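Local coordinates for sulfide-quinone reductase (Aquifex aeolicus, PDB 3HYW), which oxidises hydrogen sulfide with the help of FAD and a quinone, building polysulfur chains that are probably released as cyclooctasulfur, at residues F39-A44 with F385-L390; F45-A49 with I123-A129; P159-F163 with F247-M251. One frame throughout, in Å; residues are numbered along the deposited sequence.

Contact 1 (F39-A44 with F385-L390). With FAD (flavin-adenine dinucleotide), chain G.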
loop_
_atom_site.group_PDB
_atom_site.type_symbol
_atom_site.label_atom_id
_atom_site.label_comp_id
_atom_site.label_asym_id
_atom_site.label_seq_id
_atom_site.Cartn_x
_atom_site.Cartn_y
_atom_site.Cartn_z
ATOM N N PHE A 39 4.420 23.898 35.526
ATOM C CA PHE A 39 3.971 23.595 34.173
ATOM C C PHE A 39 4.817 22.435 33.650
ATOM O O PHE A 39 6.044 22.500 33.679
ATOM C CB PHE A 39 4.111 24.801 33.230
ATOM C CG PHE A 39 4.023 24.431 31.760
ATOM C CD1 PHE A 39 2.791 24.348 31.126
ATOM C CD2 PHE A 39 5.175 24.138 31.025
ATOM C CE1 PHE A 39 2.698 23.991 29.783
ATOM C CE2 PHE A 39 5.094 23.769 29.676
ATOM C CZ PHE A 39 3.857 23.703 29.057
ATOM N N GLY A 40 4.164 21.379 33.171
ATOM C CA GLY A 40 4.880 20.249 32.588
ATOM C C GLY A 40 4.764 20.273 31.075
ATOM O O GLY A 40 3.663 20.353 30.545
ATOM N N PHE A 41 5.895 20.219 30.377
ATOM C CA PHE A 41 5.864 20.165 28.919
ATOM C C PHE A 41 5.521 18.750 28.460
ATOM O O PHE A 41 6.398 17.889 28.264
ATOM C CB PHE A 41 7.167 20.667 28.287
ATOM C CG PHE A 41 7.094 20.794 26.780
ATOM C CD1 PHE A 41 6.309 21.776 26.188
ATOM C CD2 PHE A 41 7.791 19.917 25.962
ATOM C CE1 PHE A 41 6.236 21.895 24.806
ATOM C CE2 PHE A 41 7.723 20.026 24.575
ATOM C CZ PHE A 41 6.946 21.020 24.001
ATOM N N THR A 42 4.219 18.531 28.310
ATOM C CA THR A 42 3.648 17.220 27.995
ATOM C C THR A 42 4.300 16.502 26.792
ATOM O O THR A 42 4.568 15.297 26.867
ATOM C CB THR A 42 2.097 17.300 27.827
ATOM O OG1 THR A 42 1.537 18.181 28.817
ATOM C CG2 THR A 42 1.491 15.954 28.018
ATOM N N PRO A 43 4.540 17.223 25.673
ATOM C CA PRO A 43 5.191 16.565 24.529
ATOM C C PRO A 43 6.587 15.959 24.767
ATOM O O PRO A 43 7.074 15.214 23.908
ATOM C CB PRO A 43 5.281 17.690 23.491
ATOM C CG PRO A 43 4.158 18.581 23.822
ATOM C CD PRO A 43 4.176 18.612 25.334
ATOM N N ALA A 44 7.218 16.272 25.896
ATOM C CA ALA A 44 8.509 15.667 26.241
ATOM C C ALA A 44 8.364 14.528 27.251
ATOM O O ALA A 44 9.361 13.966 27.696
ATOM C CB ALA A 44 9.505 16.730 26.757
ATOM N N PHE A 385 11.407 23.005 19.178
ATOM C CA PHE A 385 10.112 23.484 19.643
ATOM C C PHE A 385 9.932 23.361 21.167
ATOM O O PHE A 385 9.360 24.247 21.803
ATOM C CB PHE A 385 8.943 22.799 18.922
ATOM C CG PHE A 385 7.608 23.345 19.336
ATOM C CD1 PHE A 385 7.206 24.611 18.919
ATOM C CD2 PHE A 385 6.783 22.627 20.198
ATOM C CE1 PHE A 385 5.992 25.137 19.331
ATOM C CE2 PHE A 385 5.563 23.147 20.607
ATOM C CZ PHE A 385 5.169 24.403 20.170
ATOM N N GLU A 386 10.419 22.259 21.728
ATOM C CA GLU A 386 10.449 22.044 23.172
ATOM C C GLU A 386 11.146 23.208 23.890
ATOM O O GLU A 386 10.570 23.810 24.796
ATOM C CB GLU A 386 11.149 20.716 23.471
ATOM C CG GLU A 386 11.279 20.368 24.934
ATOM C CD GLU A 386 12.108 19.124 25.153
ATOM O OE1 GLU A 386 11.874 18.118 24.442
ATOM O OE2 GLU A 386 13.001 19.161 26.027
ATOM N N LYS A 387 12.358 23.546 23.454
ATOM C CA LYS A 387 13.115 24.662 24.038
ATOM C C LYS A 387 12.355 25.981 23.895
ATOM O O LYS A 387 12.263 26.769 24.843
ATOM C CB LYS A 387 14.510 24.770 23.401
ATOM C CG LYS A 387 15.340 23.479 23.470
ATOM C CD LYS A 387 15.603 23.077 24.918
ATOM C CE LYS A 387 16.268 21.711 25.025
ATOM N NZ LYS A 387 16.495 21.355 26.463
ATOM N N TYR A 388 11.793 26.194 22.709
ATOM C CA TYR A 388 11.012 27.396 22.394
ATOM C C TYR A 388 9.749 27.546 23.248
ATOM O O TYR A 388 9.494 28.626 23.775
ATOM C CB TYR A 388 10.669 27.441 20.895
ATOM C CG TYR A 388 9.712 28.556 20.488
ATOM C CD1 TYR A 388 10.073 29.897 20.622
ATOM C CD2 TYR A 388 8.455 28.260 19.953
ATOM C CE1 TYR A 388 9.200 30.923 20.245
ATOM C CE2 TYR A 388 7.575 29.282 19.562
ATOM C CZ TYR A 388 7.957 30.607 19.713
ATOM O OH TYR A 388 7.100 31.628 19.340
ATOM N N PHE A 389 8.966 26.480 23.394
ATOM C CA PHE A 389 7.753 26.570 24.194
ATOM C C PHE A 389 8.042 26.837 25.672
ATOM O O PHE A 389 7.379 27.671 26.290
ATOM C CB PHE A 389 6.846 25.338 24.044
ATOM C CG PHE A 389 5.417 25.604 24.441
ATOM C CD1 PHE A 389 4.981 25.378 25.749
ATOM C CD2 PHE A 389 4.516 26.125 23.518
ATOM C CE1 PHE A 389 3.664 25.647 26.118
ATOM C CE2 PHE A 389 3.200 26.404 23.880
ATOM C CZ PHE A 389 2.770 26.165 25.186
ATOM N N LEU A 390 9.019 26.128 26.235
ATOM C CA LEU A 390 9.404 26.344 27.637
ATOM C C LEU A 390 9.870 27.770 27.865
ATOM O O LEU A 390 9.565 28.378 28.899
ATOM C CB LEU A 390 10.505 25.375 28.082
ATOM C CG LEU A 390 10.207 24.032 28.784
ATOM C CD1 LEU A 390 8.833 23.934 29.454
ATOM C CD2 LEU A 390 10.483 22.824 27.901
HETATM P PA FAD G . -2.462 19.777 30.636
HETATM O O1A FAD G . -1.366 20.478 29.876
HETATM O O2A FAD G . -2.278 18.346 31.039
HETATM O O5B FAD G . -2.742 20.672 31.930
HETATM C C5B FAD G . -3.809 20.449 32.837
HETATM C C4B FAD G . -3.448 21.174 34.124
HETATM O O4B FAD G . -4.575 21.213 34.999
HETATM C C3B FAD G . -2.354 20.440 34.882
HETATM O O3B FAD G . -1.440 21.405 35.416
HETATM C C2B FAD G . -3.100 19.732 35.996
HETATM O O2B FAD G . -2.272 19.513 37.136
HETATM C C1B FAD G . -4.214 20.720 36.289
HETATM N N9A FAD G . -5.415 20.144 36.953
HETATM C C8A FAD G . -6.001 18.953 36.705
HETATM N N7A FAD G . -7.084 18.823 37.511
HETATM C C5A FAD G . -7.164 19.942 38.270
HETATM C C6A FAD G . -8.039 20.377 39.263
HETATM N N6A FAD G . -9.081 19.603 39.647
HETATM N N1A FAD G . -7.843 21.590 39.845
HETATM C C2A FAD G . -6.814 22.374 39.478
HETATM N N3A FAD G . -5.955 21.977 38.526
HETATM C C4A FAD G . -6.112 20.772 37.907
HETATM N N1 FAD G . 0.303 17.536 21.605
HETATM C C2 FAD G . 1.053 17.995 20.568
HETATM O O2 FAD G . 0.622 18.921 19.852
HETATM N N3 FAD G . 2.273 17.475 20.294
HETATM C C4 FAD G . 2.769 16.480 21.057
HETATM O O4 FAD G . 3.993 15.934 20.790
HETATM C C4X FAD G . 2.020 15.993 22.121
HETATM N N5 FAD G . 2.520 14.990 22.878
HETATM C C5X FAD G . 1.813 14.506 23.923
HETATM C C6 FAD G . 2.359 13.478 24.699
HETATM C C7 FAD G . 1.649 12.953 25.775
HETATM C C7M FAD G . 2.277 11.835 26.586
HETATM C C8 FAD G . 0.384 13.467 26.070
HETATM C C8M FAD G . -0.447 12.939 27.224
HETATM C C9 FAD G . -0.156 14.490 25.286
HETATM C C9A FAD G . 0.555 15.035 24.205
HETATM N N10 FAD G . 0.046 16.050 23.446
HETATM C C10 FAD G . 0.764 16.531 22.398
HETATM C "C1'" FAD G . -1.321 16.559 23.707
HETATM C "C2'" FAD G . -1.533 17.889 24.400
HETATM O "O2'" FAD G . -0.740 18.908 23.776
HETATM C "C3'" FAD G . -1.244 17.730 25.893
HETATM O "O3'" FAD G . -2.113 16.708 26.438
HETATM C "C4'" FAD G . -1.451 19.040 26.641
HETATM O "O4'" FAD G . -0.782 18.938 27.905
HETATM C "C5'" FAD G . -2.934 19.329 26.849
HETATM O "O5'" FAD G . -3.098 20.603 27.466
HETATM P P FAD G . -4.206 20.871 28.606
HETATM O O1P FAD G . -4.040 22.295 29.067
HETATM O O2P FAD G . -5.566 20.399 28.138
HETATM O O3P FAD G . -3.824 19.855 29.798
HETATM O O HOH W 1 9.327 17.336 22.875
#
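Phe41 sits at the centre of an inverse gamma turn and pushes its ring against four residues of helix 376-395. The turn follows strand 38-40. With CG anti to the backbone N (chi1 -172°), the ring reaches over to the helix. Phe41 CE1 lies 3.6 Å from Phe389 CB. On the other flank, Phe41 CE2 is 3.6 Å from Glu386 CG. Phe385 CD2 meets the rim of the ring, close to its plane. Leu390 touches the root of the side chain, with CD1 3.8 Å from Phe41 CB. From its own segment, Pro43 CD lies over the centre of one ring face.

Phe39 completes an aromatic cluster with Phe41 and Phe389. Phe39 CZ is 3.5 Å from Phe389 CE1, at the edge of the Phe389 ring. The planes of these two rings differ by 32°, and Phe389 is turned by a similar 38° from Phe41. Leu390 CD1 also closes on the edge of Phe39.

Glu386 runs extended past Phe41, and its OE1 comes 3.6 Å from Ala44 CB. The carboxylate is buried but satisfied. OE1 takes a salt bridge from Arg53 and a bond from a water 3.1 Å away, which also binds Pro43 O weakly. The hydroxyl OG1 of Thr42 hydrogen-bonds O4' of the FAD ribityl chain at 2.6 Å. Pro43 packs on the isoalloxazine. Across the contact, Phe385 touches the bound decylubiquinone. The aromatic cluster thus joins the FAD-binding loop to the helix at the quinone pocket, consistent with a place where the flavin and quinone sites adjoin.

Contact 2 (F45-A49 with I123-A129). With FAD (flavin-adenine dinucleotide), chain G; H2S (hydrosulfuric acid), chain J.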
loop_
_atom_site.group_PDB
_atom_site.type_symbol
_atom_site.label_atom_id
_atom_site.label_comp_id
_atom_site.label_asym_id
_atom_site.label_seq_id
_atom_site.Cartn_x
_atom_site.Cartn_y
_atom_site.Cartn_z
ATOM N N PHE A 45 7.124 14.193 27.609
ATOM C CA PHE A 45 6.870 13.095 28.547
ATOM C C PHE A 45 7.294 11.712 28.012
ATOM O O PHE A 45 7.824 10.900 28.778
ATOM C CB PHE A 45 5.410 13.073 29.042
ATOM C CG PHE A 45 5.041 14.219 29.971
ATOM C CD1 PHE A 45 5.985 15.167 30.372
ATOM C CD2 PHE A 45 3.747 14.320 30.471
ATOM C CE1 PHE A 45 5.632 16.213 31.227
ATOM C CE2 PHE A 45 3.384 15.355 31.336
ATOM C CZ PHE A 45 4.330 16.305 31.711
ATOM N N PRO A 46 7.061 11.430 26.708
ATOM C CA PRO A 46 7.623 10.180 26.171
ATOM C C PRO A 46 9.146 10.099 26.292
ATOM O O PRO A 46 9.694 9.024 26.549
ATOM C CB PRO A 46 7.195 10.198 24.692
ATOM C CG PRO A 46 5.978 11.099 24.656
ATOM C CD PRO A 46 6.274 12.158 25.687
ATOM N N HIS A 47 9.820 11.232 26.106
ATOM C CA HIS A 47 11.269 11.310 26.256
ATOM C C HIS A 47 11.663 11.157 27.722
ATOM O O HIS A 47 12.675 10.536 28.022
ATOM C CB HIS A 47 11.788 12.643 25.707
ATOM C CG HIS A 47 11.287 12.972 24.335
ATOM N ND1 HIS A 47 9.975 13.314 24.082
ATOM C CD2 HIS A 47 11.924 13.017 23.143
ATOM C CE1 HIS A 47 9.824 13.544 22.793
ATOM N NE2 HIS A 47 10.994 13.379 22.200
ATOM N N LEU A 48 10.871 11.732 28.631
ATOM C CA LEU A 48 11.098 11.538 30.070
ATOM C C LEU A 48 10.993 10.055 30.432
ATOM O O LEU A 48 11.806 9.538 31.196
ATOM C CB LEU A 48 10.116 12.360 30.912
ATOM C CG LEU A 48 10.308 12.369 32.441
ATOM C CD1 LEU A 48 11.591 13.122 32.859
ATOM C CD2 LEU A 48 9.107 12.967 33.152
ATOM N N ALA A 49 9.991 9.382 29.868
ATOM C CA ALA A 49 9.803 7.947 30.077
ATOM C C ALA A 49 10.972 7.130 29.540
ATOM O O ALA A 49 11.294 6.063 30.073
ATOM C CB ALA A 49 8.501 7.490 29.450
ATOM N N ILE A 123 2.487 7.129 30.080
ATOM C CA ILE A 123 3.423 8.238 29.916
ATOM C C ILE A 123 2.698 9.590 29.853
ATOM O O ILE A 123 3.276 10.589 29.425
ATOM C CB ILE A 123 4.330 8.029 28.671
ATOM C CG1 ILE A 123 3.504 8.052 27.375
ATOM C CG2 ILE A 123 5.112 6.713 28.788
ATOM C CD1 ILE A 123 4.314 7.812 26.100
ATOM N N CYS A 124 1.449 9.613 30.318
ATOM C CA CYS A 124 0.567 10.776 30.154
ATOM C C CYS A 124 0.795 11.880 31.180
ATOM O O CYS A 124 0.402 13.027 30.956
ATOM C CB CYS A 124 -0.901 10.346 30.187
ATOM S SG CYS A 124 -1.416 9.407 28.776
ATOM N N THR A 125 1.388 11.529 32.317
ATOM C CA THR A 125 1.859 12.529 33.275
ATOM C C THR A 125 3.348 12.322 33.511
ATOM O O THR A 125 3.878 11.249 33.237
ATOM C CB THR A 125 1.104 12.481 34.628
ATOM O OG1 THR A 125 1.396 11.255 35.302
ATOM C CG2 THR A 125 -0.411 12.617 34.432
ATOM N N ALA A 126 4.017 13.355 34.019
ATOM C CA ALA A 126 5.431 13.267 34.361
ATOM C C ALA A 126 5.663 12.145 35.369
ATOM O O ALA A 126 6.614 11.377 35.250
ATOM C CB ALA A 126 5.924 14.594 34.921
ATOM N N GLU A 127 4.769 12.072 36.352
ATOM C CA GLU A 127 4.834 11.110 37.445
ATOM C C GLU A 127 4.719 9.666 36.949
ATOM O O GLU A 127 5.492 8.800 37.362
ATOM C CB GLU A 127 3.738 11.421 38.469
ATOM C CG GLU A 127 3.972 12.722 39.264
ATOM C CD GLU A 127 3.469 13.983 38.568
ATOM O OE1 GLU A 127 2.790 13.888 37.518
ATOM O OE2 GLU A 127 3.756 15.088 39.086
ATOM N N HIS A 128 3.768 9.415 36.051
ATOM C CA HIS A 128 3.636 8.100 35.409
ATOM C C HIS A 128 4.826 7.774 34.489
ATOM O O HIS A 128 5.308 6.643 34.471
ATOM C CB HIS A 128 2.343 8.027 34.587
ATOM C CG HIS A 128 1.100 7.865 35.407
ATOM N ND1 HIS A 128 0.070 8.780 35.377
ATOM C CD2 HIS A 128 0.712 6.890 36.262
ATOM C CE1 HIS A 128 -0.896 8.381 36.185
ATOM N NE2 HIS A 128 -0.530 7.236 36.736
ATOM N N ALA A 129 5.277 8.756 33.707
ATOM C CA ALA A 129 6.419 8.562 32.804
ATOM C C ALA A 129 7.695 8.149 33.547
ATOM O O ALA A 129 8.468 7.329 33.058
ATOM C CB ALA A 129 6.663 9.818 31.949
HETATM P PA FAD G . -2.462 19.777 30.636
HETATM O O1A FAD G . -1.366 20.478 29.876
HETATM O O2A FAD G . -2.278 18.346 31.039
HETATM O O5B FAD G . -2.742 20.672 31.930
HETATM C C5B FAD G . -3.809 20.449 32.837
HETATM C C4B FAD G . -3.448 21.174 34.124
HETATM O O4B FAD G . -4.575 21.213 34.999
HETATM C C3B FAD G . -2.354 20.440 34.882
HETATM O O3B FAD G . -1.440 21.405 35.416
HETATM C C2B FAD G . -3.100 19.732 35.996
HETATM O O2B FAD G . -2.272 19.513 37.136
HETATM C C1B FAD G . -4.214 20.720 36.289
HETATM N N9A FAD G . -5.415 20.144 36.953
HETATM C C8A FAD G . -6.001 18.953 36.705
HETATM N N7A FAD G . -7.084 18.823 37.511
HETATM C C5A FAD G . -7.164 19.942 38.270
HETATM C C6A FAD G . -8.039 20.377 39.263
HETATM N N6A FAD G . -9.081 19.603 39.647
HETATM N N1A FAD G . -7.843 21.590 39.845
HETATM C C2A FAD G . -6.814 22.374 39.478
HETATM N N3A FAD G . -5.955 21.977 38.526
HETATM C C4A FAD G . -6.112 20.772 37.907
HETATM N N1 FAD G . 0.303 17.536 21.605
HETATM C C2 FAD G . 1.053 17.995 20.568
HETATM O O2 FAD G . 0.622 18.921 19.852
HETATM N N3 FAD G . 2.273 17.475 20.294
HETATM C C4 FAD G . 2.769 16.480 21.057
HETATM O O4 FAD G . 3.993 15.934 20.790
HETATM C C4X FAD G . 2.020 15.993 22.121
HETATM N N5 FAD G . 2.520 14.990 22.878
HETATM C C5X FAD G . 1.813 14.506 23.923
HETATM C C6 FAD G . 2.359 13.478 24.699
HETATM C C7 FAD G . 1.649 12.953 25.775
HETATM C C7M FAD G . 2.277 11.835 26.586
HETATM C C8 FAD G . 0.384 13.467 26.070
HETATM C C8M FAD G . -0.447 12.939 27.224
HETATM C C9 FAD G . -0.156 14.490 25.286
HETATM C C9A FAD G . 0.555 15.035 24.205
HETATM N N10 FAD G . 0.046 16.050 23.446
HETATM C C10 FAD G . 0.764 16.531 22.398
HETATM C "C1'" FAD G . -1.321 16.559 23.707
HETATM C "C2'" FAD G . -1.533 17.889 24.400
HETATM O "O2'" FAD G . -0.740 18.908 23.776
HETATM C "C3'" FAD G . -1.244 17.730 25.893
HETATM O "O3'" FAD G . -2.113 16.708 26.438
HETATM C "C4'" FAD G . -1.451 19.040 26.641
HETATM O "O4'" FAD G . -0.782 18.938 27.905
HETATM C "C5'" FAD G . -2.934 19.329 26.849
HETATM O "O5'" FAD G . -3.098 20.603 27.466
HETATM P P FAD G . -4.206 20.871 28.606
HETATM O O1P FAD G . -4.040 22.295 29.067
HETATM O O2P FAD G . -5.566 20.399 28.138
HETATM O O3P FAD G . -3.824 19.855 29.798
HETATM S S H2S J . -1.327 11.597 27.210
#
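The ring of Phe45 lies against the start of helix 126-141, with one face turned to the backbone. Ala126 N stands 3.4 Å above the ring plane, displaced toward the rim. Cys124 O approaches differently: it lies in the ring plane, at the edge, 3.6 Å from Phe45 CD2. The backbone places Phe45 CB 3.3 Å from Ile123 O. With CG anti to the carbonyl carbon (chi1 -70°), the ring is carried on past Cys124 and Thr125. The CB of Ala126 sits beside CZ at the far end of the ring.

At Ala49 and Ala129 the side chains are small and the backbones close in. Ala49 CB touches two partners: Ile123 CG2 is 3.5 Å and Ala129 CB 3.9 Å from it. Ala49 CA is 3.3 Å from Ala129 O, a CA-H...O contact. Leu48 CD2 reaches alongside the helix to Ala126 and Ala129. Pro46 and Ile123 cross at about a right angle, with Ile123 CD1 on the proline ring.

Thr125 is the N-cap of helix 126-141. Its OG1 accepts from His128 N in a nearly straight bond (165°), and more weakly from His128 ND1. Ile123 O lies 3.3 Å from the FAD methyl C7M. Cys124 lines the hydrogen sulfide pocket, beside the other flavin methyl. Phe163 touches both Ala49 and Ile123, while Glu127 forms a salt bridge with Arg36. Close alanine packing of the end of helix 45-50 on the capped first turn of helix 126-141 is here part of the wall around the dimethylbenzene end of the flavin, at the sulfide site.

Contact 3 (P159-F163 with F247-M251). With FAD (flavin-adenine dinucleotide), chain G.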
loop_
_atom_site.group_PDB
_atom_site.type_symbol
_atom_site.label_atom_id
_atom_site.label_comp_id
_atom_site.label_asym_id
_atom_site.label_seq_id
_atom_site.Cartn_x
_atom_site.Cartn_y
_atom_site.Cartn_z
ATOM N N PRO A 159 1.437 9.708 21.040
ATOM C CA PRO A 159 2.459 9.322 22.026
ATOM C C PRO A 159 2.772 7.827 22.091
ATOM O O PRO A 159 3.903 7.467 22.420
ATOM C CB PRO A 159 1.861 9.794 23.349
ATOM C CG PRO A 159 0.933 10.898 22.961
ATOM C CD PRO A 159 0.333 10.452 21.672
ATOM N N ALA A 160 1.781 6.978 21.803
ATOM C CA ALA A 160 1.985 5.530 21.742
ATOM C C ALA A 160 2.896 5.152 20.578
ATOM O O ALA A 160 3.797 4.338 20.743
ATOM C CB ALA A 160 0.653 4.791 21.646
ATOM N N TYR A 161 2.659 5.756 19.414
ATOM C CA TYR A 161 3.531 5.582 18.250
ATOM C C TYR A 161 4.949 6.077 18.520
ATOM O O TYR A 161 5.926 5.402 18.172
ATOM C CB TYR A 161 2.951 6.311 17.041
ATOM C CG TYR A 161 1.739 5.633 16.474
ATOM C CD1 TYR A 161 1.877 4.564 15.594
ATOM C CD2 TYR A 161 0.455 6.034 16.835
ATOM C CE1 TYR A 161 0.764 3.922 15.079
ATOM C CE2 TYR A 161 -0.658 5.397 16.320
ATOM C CZ TYR A 161 -0.493 4.342 15.443
ATOM O OH TYR A 161 -1.581 3.700 14.917
ATOM N N GLU A 162 5.056 7.257 19.135
ATOM C CA GLU A 162 6.351 7.827 19.505
ATOM C C GLU A 162 7.121 6.890 20.417
ATOM O O GLU A 162 8.281 6.584 20.153
ATOM C CB GLU A 162 6.189 9.168 20.227
ATOM C CG GLU A 162 5.925 10.355 19.353
ATOM C CD GLU A 162 6.001 11.648 20.144
ATOM O OE1 GLU A 162 5.240 11.778 21.131
ATOM O OE2 GLU A 162 6.828 12.519 19.793
ATOM N N PHE A 163 6.468 6.452 21.492
ATOM C CA PHE A 163 7.102 5.606 22.505
ATOM C C PHE A 163 7.564 4.269 21.923
ATOM O O PHE A 163 8.653 3.787 22.241
ATOM C CB PHE A 163 6.159 5.376 23.698
ATOM C CG PHE A 163 6.792 4.604 24.831
ATOM C CD1 PHE A 163 6.629 3.222 24.932
ATOM C CD2 PHE A 163 7.559 5.258 25.792
ATOM C CE1 PHE A 163 7.228 2.502 25.975
ATOM C CE2 PHE A 163 8.161 4.546 26.841
ATOM C CZ PHE A 163 7.988 3.170 26.934
ATOM N N PHE A 247 6.805 -6.447 29.074
ATOM C CA PHE A 247 6.648 -5.015 29.310
ATOM C C PHE A 247 5.545 -4.473 28.416
ATOM O O PHE A 247 5.497 -4.787 27.228
ATOM C CB PHE A 247 7.963 -4.268 29.052
ATOM C CG PHE A 247 7.819 -2.767 29.059
ATOM C CD1 PHE A 247 7.432 -2.085 27.903
ATOM C CD2 PHE A 247 8.058 -2.034 30.222
ATOM C CE1 PHE A 247 7.273 -0.692 27.906
ATOM C CE2 PHE A 247 7.915 -0.642 30.232
ATOM C CZ PHE A 247 7.517 0.027 29.072
ATOM N N THR A 248 4.661 -3.664 28.993
ATOM C CA THR A 248 3.635 -2.969 28.217
ATOM C C THR A 248 3.582 -1.471 28.521
ATOM O O THR A 248 3.970 -1.022 29.605
ATOM C CB THR A 248 2.210 -3.564 28.435
ATOM O OG1 THR A 248 1.802 -3.355 29.790
ATOM C CG2 THR A 248 2.172 -5.051 28.123
ATOM N N MET A 249 3.100 -0.709 27.544
ATOM C CA MET A 249 2.797 0.695 27.729
ATOM C C MET A 249 1.521 0.964 26.953
ATOM O O MET A 249 1.513 0.914 25.720
ATOM C CB MET A 249 3.945 1.576 27.215
ATOM C CG MET A 249 3.944 3.022 27.734
ATOM S SD MET A 249 2.509 4.024 27.288
ATOM C CE MET A 249 2.755 4.276 25.530
ATOM N N PHE A 250 0.442 1.242 27.678
ATOM C CA PHE A 250 -0.822 1.569 27.046
ATOM C C PHE A 250 -1.309 2.967 27.379
ATOM O O PHE A 250 -1.099 3.466 28.487
ATOM C CB PHE A 250 -1.888 0.503 27.346
ATOM C CG PHE A 250 -1.799 -0.678 26.436
ATOM C CD1 PHE A 250 -2.564 -0.734 25.277
ATOM C CD2 PHE A 250 -0.906 -1.710 26.704
ATOM C CE1 PHE A 250 -2.450 -1.807 24.405
ATOM C CE2 PHE A 250 -0.799 -2.792 25.843
ATOM C CZ PHE A 250 -1.572 -2.839 24.693
ATOM N N MET A 251 -1.928 3.601 26.388
ATOM C CA MET A 251 -2.622 4.862 26.593
ATOM C C MET A 251 -3.929 4.589 27.322
ATOM O O MET A 251 -4.628 3.614 27.001
ATOM C CB MET A 251 -2.924 5.545 25.258
ATOM C CG MET A 251 -1.706 5.809 24.386
ATOM S SD MET A 251 -0.439 6.831 25.175
ATOM C CE MET A 251 -1.347 8.352 25.466
HETATM P PA FAD G . -2.462 19.777 30.636
HETATM O O1A FAD G . -1.366 20.478 29.876
HETATM O O2A FAD G . -2.278 18.346 31.039
HETATM O O5B FAD G . -2.742 20.672 31.930
HETATM C C5B FAD G . -3.809 20.449 32.837
HETATM C C4B FAD G . -3.448 21.174 34.124
HETATM O O4B FAD G . -4.575 21.213 34.999
HETATM C C3B FAD G . -2.354 20.440 34.882
HETATM O O3B FAD G . -1.440 21.405 35.416
HETATM C C2B FAD G . -3.100 19.732 35.996
HETATM O O2B FAD G . -2.272 19.513 37.136
HETATM C C1B FAD G . -4.214 20.720 36.289
HETATM N N9A FAD G . -5.415 20.144 36.953
HETATM C C8A FAD G . -6.001 18.953 36.705
HETATM N N7A FAD G . -7.084 18.823 37.511
HETATM C C5A FAD G . -7.164 19.942 38.270
HETATM C C6A FAD G . -8.039 20.377 39.263
HETATM N N6A FAD G . -9.081 19.603 39.647
HETATM N N1A FAD G . -7.843 21.590 39.845
HETATM C C2A FAD G . -6.814 22.374 39.478
HETATM N N3A FAD G . -5.955 21.977 38.526
HETATM C C4A FAD G . -6.112 20.772 37.907
HETATM N N1 FAD G . 0.303 17.536 21.605
HETATM C C2 FAD G . 1.053 17.995 20.568
HETATM O O2 FAD G . 0.622 18.921 19.852
HETATM N N3 FAD G . 2.273 17.475 20.294
HETATM C C4 FAD G . 2.769 16.480 21.057
HETATM O O4 FAD G . 3.993 15.934 20.790
HETATM C C4X FAD G . 2.020 15.993 22.121
HETATM N N5 FAD G . 2.520 14.990 22.878
HETATM C C5X FAD G . 1.813 14.506 23.923
HETATM C C6 FAD G . 2.359 13.478 24.699
HETATM C C7 FAD G . 1.649 12.953 25.775
HETATM C C7M FAD G . 2.277 11.835 26.586
HETATM C C8 FAD G . 0.384 13.467 26.070
HETATM C C8M FAD G . -0.447 12.939 27.224
HETATM C C9 FAD G . -0.156 14.490 25.286
HETATM C C9A FAD G . 0.555 15.035 24.205
HETATM N N10 FAD G . 0.046 16.050 23.446
HETATM C C10 FAD G . 0.764 16.531 22.398
HETATM C "C1'" FAD G . -1.321 16.559 23.707
HETATM C "C2'" FAD G . -1.533 17.889 24.400
HETATM O "O2'" FAD G . -0.740 18.908 23.776
HETATM C "C3'" FAD G . -1.244 17.730 25.893
HETATM O "O3'" FAD G . -2.113 16.708 26.438
HETATM C "C4'" FAD G . -1.451 19.040 26.641
HETATM O "O4'" FAD G . -0.782 18.938 27.905
HETATM C "C5'" FAD G . -2.934 19.329 26.849
HETATM O "O5'" FAD G . -3.098 20.603 27.466
HETATM P P FAD G . -4.206 20.871 28.606
HETATM O O1P FAD G . -4.040 22.295 29.067
HETATM O O2P FAD G . -5.566 20.399 28.138
HETATM O O3P FAD G . -3.824 19.855 29.798
#
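Met249 leaves strand 247-255 toward helix 158-173 and folds over the ring of Phe163. Met249 CB is 3.6 Å from Phe163 CE1, on the outer part of the ring. Met249 CG then lies over the face, 4.0 Å from the Phe163 ring centroid, in a CH-pi contact. Met249 SD stays above the same face at 5.1 Å from the Phe163 centroid, a longer Met-aromatic contact. The chain bends at chi2 (-62°) and chi3 (-71°), which turns CE back to the helix. There Met249 CE is 4.0 Å from Phe163 CB and 4.1 Å from Ala160 CA.

Phe247 meets Phe163 from the opposite direction, its CE1 3.7 Å from Phe163 CE1 and at the edge of that ring. Replacing Phe163 by an alanine would probably open a gap between helix and strand and leave Met249 SD and Phe247 without their aromatic partner. Nearer the flavin, Met251 CG lies 3.8 Å from Ala160 CB. Its CE lies beside Pro159, whose CG is 3.4 Å from FAD C6. Met251 also touches the bound hydrogen sulfide, and Pro159 the octathiocane. The surface is apolar, so burial of methyls, thioethers and rings, rather than polar bonds, probably joins helix to strand here.

After the first strands and helix of the chain, strand 38-40 and the loop holding Thr42 and Pro43 open contact 1. Helix 45-50 follows directly and opens contact 2. Contact 1 closes at helix 376-395, 341 residues later, so its loop spans most of the chain. Contacts 2 and 3 both fall within that span. They lie in series: contact 2 closes at 123-129 before contact 3 opens at 159-163 and closes at 247-251. No two loops cross. Contacts 1 and 2 touch, with Thr42 near Cys124. Contacts 2 and 3 touch through Ile123 on Phe163 and Cys124 on Met251. Together they tie the flavin loop, the quinone-side helix and the mixed sheet with its helices around one FAD.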